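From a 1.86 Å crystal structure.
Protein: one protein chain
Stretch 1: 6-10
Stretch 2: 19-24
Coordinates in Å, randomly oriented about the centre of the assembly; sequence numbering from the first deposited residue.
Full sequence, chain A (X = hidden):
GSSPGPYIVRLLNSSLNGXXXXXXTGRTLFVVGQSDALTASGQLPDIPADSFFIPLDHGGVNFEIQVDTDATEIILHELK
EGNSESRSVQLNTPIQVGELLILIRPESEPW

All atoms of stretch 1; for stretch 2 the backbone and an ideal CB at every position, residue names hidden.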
# COMPACT_ATOMS: atom_id res chain seq x y z
N PRO A 6 3.23 32.82 0.27
CA PRO A 6 3.43 31.77 1.22
C PRO A 6 4.82 31.13 1.03
O PRO A 6 5.62 31.59 0.19
CB PRO A 6 2.27 30.84 0.89
CG PRO A 6 2.26 30.86 -0.60
CD PRO A 6 2.80 32.23 -1.01
N TYR A 7 5.09 30.06 1.78
CA TYR A 7 6.42 29.59 1.94
C TYR A 7 6.49 28.10 1.61
O TYR A 7 5.50 27.40 1.63
CB TYR A 7 6.88 29.82 3.38
CG TYR A 7 6.92 31.27 3.79
CD1 TYR A 7 7.99 32.09 3.44
CD2 TYR A 7 5.86 31.83 4.52
CE1 TYR A 7 7.99 33.45 3.78
CE2 TYR A 7 5.89 33.16 4.89
CZ TYR A 7 6.95 33.96 4.53
OH TYR A 7 6.94 35.27 4.90
N ILE A 8 7.69 27.66 1.28
CA ILE A 8 7.91 26.29 0.87
C ILE A 8 9.04 25.76 1.71
O ILE A 8 10.01 26.50 1.99
CB ILE A 8 8.26 26.26 -0.63
CG1 ILE A 8 7.02 26.57 -1.46
CG2 ILE A 8 8.84 24.93 -1.04
CD1 ILE A 8 7.27 26.74 -2.94
N VAL A 9 8.94 24.49 2.13
CA VAL A 9 10.09 23.84 2.72
C VAL A 9 10.73 23.00 1.65
O VAL A 9 10.05 22.12 1.11
CB VAL A 9 9.73 22.89 3.86
CG1 VAL A 9 11.04 22.31 4.45
CG2 VAL A 9 9.00 23.67 4.90
N ARG A 10 12.02 23.23 1.43
CA ARG A 10 12.85 22.44 0.58
C ARG A 10 13.84 21.59 1.39
O ARG A 10 14.58 22.07 2.29
CB ARG A 10 13.60 23.34 -0.43
CG ARG A 10 14.42 22.53 -1.45
CD ARG A 10 15.40 23.39 -2.23
NE ARG A 10 16.11 22.63 -3.24
CZ ARG A 10 15.74 22.45 -4.51
NH1 ARG A 10 14.60 22.95 -5.00
NH2 ARG A 10 16.53 21.75 -5.31
N UNK A 19 13.01 17.81 -2.73
CA UNK A 19 11.54 17.83 -2.54
C UNK A 19 11.12 19.13 -1.85
O UNK A 19 11.78 19.61 -0.92
CB UNK A 19 11.08 16.62 -1.72
N UNK A 20 10.01 19.67 -2.31
CA UNK A 20 9.54 20.98 -1.86
C UNK A 20 8.12 20.84 -1.36
O UNK A 20 7.25 20.39 -2.09
CB UNK A 20 9.62 22.02 -2.98
N UNK A 21 7.89 21.19 -0.12
CA UNK A 21 6.59 21.02 0.50
C UNK A 21 6.00 22.40 0.82
O UNK A 21 6.65 23.27 1.45
CB UNK A 21 6.70 20.16 1.76
N UNK A 22 4.75 22.60 0.40
CA UNK A 22 4.12 23.90 0.67
C UNK A 22 3.74 23.96 2.12
O UNK A 22 3.25 23.00 2.69
CB UNK A 22 2.89 24.13 -0.22
N UNK A 23 3.91 25.12 2.73
CA UNK A 23 3.49 25.31 4.10
C UNK A 23 2.18 26.06 4.16
O UNK A 23 1.98 27.05 3.49
CB UNK A 23 4.57 26.05 4.89
N UNK A 24 1.28 25.58 4.98
CA UNK A 24 0.06 26.38 5.24
C UNK A 24 0.27 27.34 6.39
O UNK A 24 1.15 27.18 7.23
CB UNK A 24 -1.13 25.47 5.54

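The two stretches run antiparallel, so each position of the second strand can be judged by what its partner offers. Position 19 comes just before the pairing begins. Its CA-to-CB bond points away, and no atom of stretch 1 lies within 5.5 Å of the ideal CB, so stretch 1 hardly restricts the choice. The residue is Cys19; its backbone contributes more than its thiol, since Cys19 O receives a CA-H...O contact from Arg10 CA at 3.4 Å.

Position 20 is paired with Arg10 at a non-hydrogen-bonded site, with phi/psi of -126/121, ordinary for a strand. Its ideal CB lies 3.6 Å from Ile8 CG2, on the sheet face that carries Ile8 and Arg10. The extended arginine places its guanidinium alongside this position, inviting an acid, although a polar amide or an aliphatic chain packed on Ile8 could also be accommodated. The residue is Glu20. Its carboxylate meets the guanidinium at its edge, near the plane, and NH1 of Arg10 donates to OE2 of Glu20 at 2.9 Å, a hydrogen bond within a salt bridge. Meanwhile Glu20 CB keeps the 3.6 Å contact with Ile8 CG2.

Position 21 pairs with Val9 and shares its face. The backbone does the binding here: N at 21 donates to Val9 O, and Val9 N donates to O at 21, both at 2.7 Å. Any residue with a free NH would keep this pair of bonds; beta-branched or aromatic types suit the extended backbone. The residue is Phe21, whose ring shares the sheet face of Val9 but has its CZ farther from Val9 than its CG; Phe21 CD2 lies 3.7 Å from Val9 O, which is oblique to the ring.

Position 22 returns to the face of Ile8, at a non-hydrogen-bonded site. Its N has no acceptor to serve in stretch 1, and phi is -75°, so proline is allowed alongside many other residues. Its ideal CB is 5.0 Å from Ile8 CG1, leaving room between them. The residue is Pro22, which costs the pairing no hydrogen bond and makes only loose contact with Ile8.

At position 23 the CA-to-CB bond points toward stretch 1, and the ideal CB is 5.0 Å from Val9 CG2. The backbone N donates to Tyr7 O at 3.0 Å, which excludes proline, while the nearby apolar groups favour a branched aliphatic chain; methionine might also serve. The residue is Leu23: its CD2 packs against Val9 CG2 at 3.5 Å and its CD1 against Tyr7 CB at 3.9 Å.

Position 24 points away into space that stretch 1 does not occupy, so many types would fit. It is Leu24, which makes no contact with stretch 1.

Stretch 2 (19-24) CEFPLL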
# COMPACT_ATOMS: atom_id res chain seq x y z
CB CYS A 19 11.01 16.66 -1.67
SG CYS A 19 10.84 15.14 -2.59
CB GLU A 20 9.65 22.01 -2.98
CG GLU A 20 11.09 22.49 -3.19
CD GLU A 20 11.23 23.75 -4.01
OE1 GLU A 20 10.26 24.13 -4.68
OE2 GLU A 20 12.32 24.37 -4.00
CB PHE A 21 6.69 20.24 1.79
CG PHE A 21 7.32 18.89 1.63
CD1 PHE A 21 6.56 17.80 1.28
CD2 PHE A 21 8.67 18.75 1.81
CE1 PHE A 21 7.17 16.54 1.12
CE2 PHE A 21 9.28 17.50 1.61
CZ PHE A 21 8.51 16.41 1.30
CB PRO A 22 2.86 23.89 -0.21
CG PRO A 22 2.49 22.45 -0.36
CD PRO A 22 3.84 21.70 -0.33
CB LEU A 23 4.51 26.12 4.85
CG LEU A 23 5.88 25.60 5.10
CD1 LEU A 23 6.71 26.73 5.72
CD2 LEU A 23 5.78 24.39 6.01
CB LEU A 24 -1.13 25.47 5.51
CG LEU A 24 -2.02 25.24 4.29
CD1 LEU A 24 -2.69 26.56 3.86
CD2 LEU A 24 -1.27 24.61 3.13
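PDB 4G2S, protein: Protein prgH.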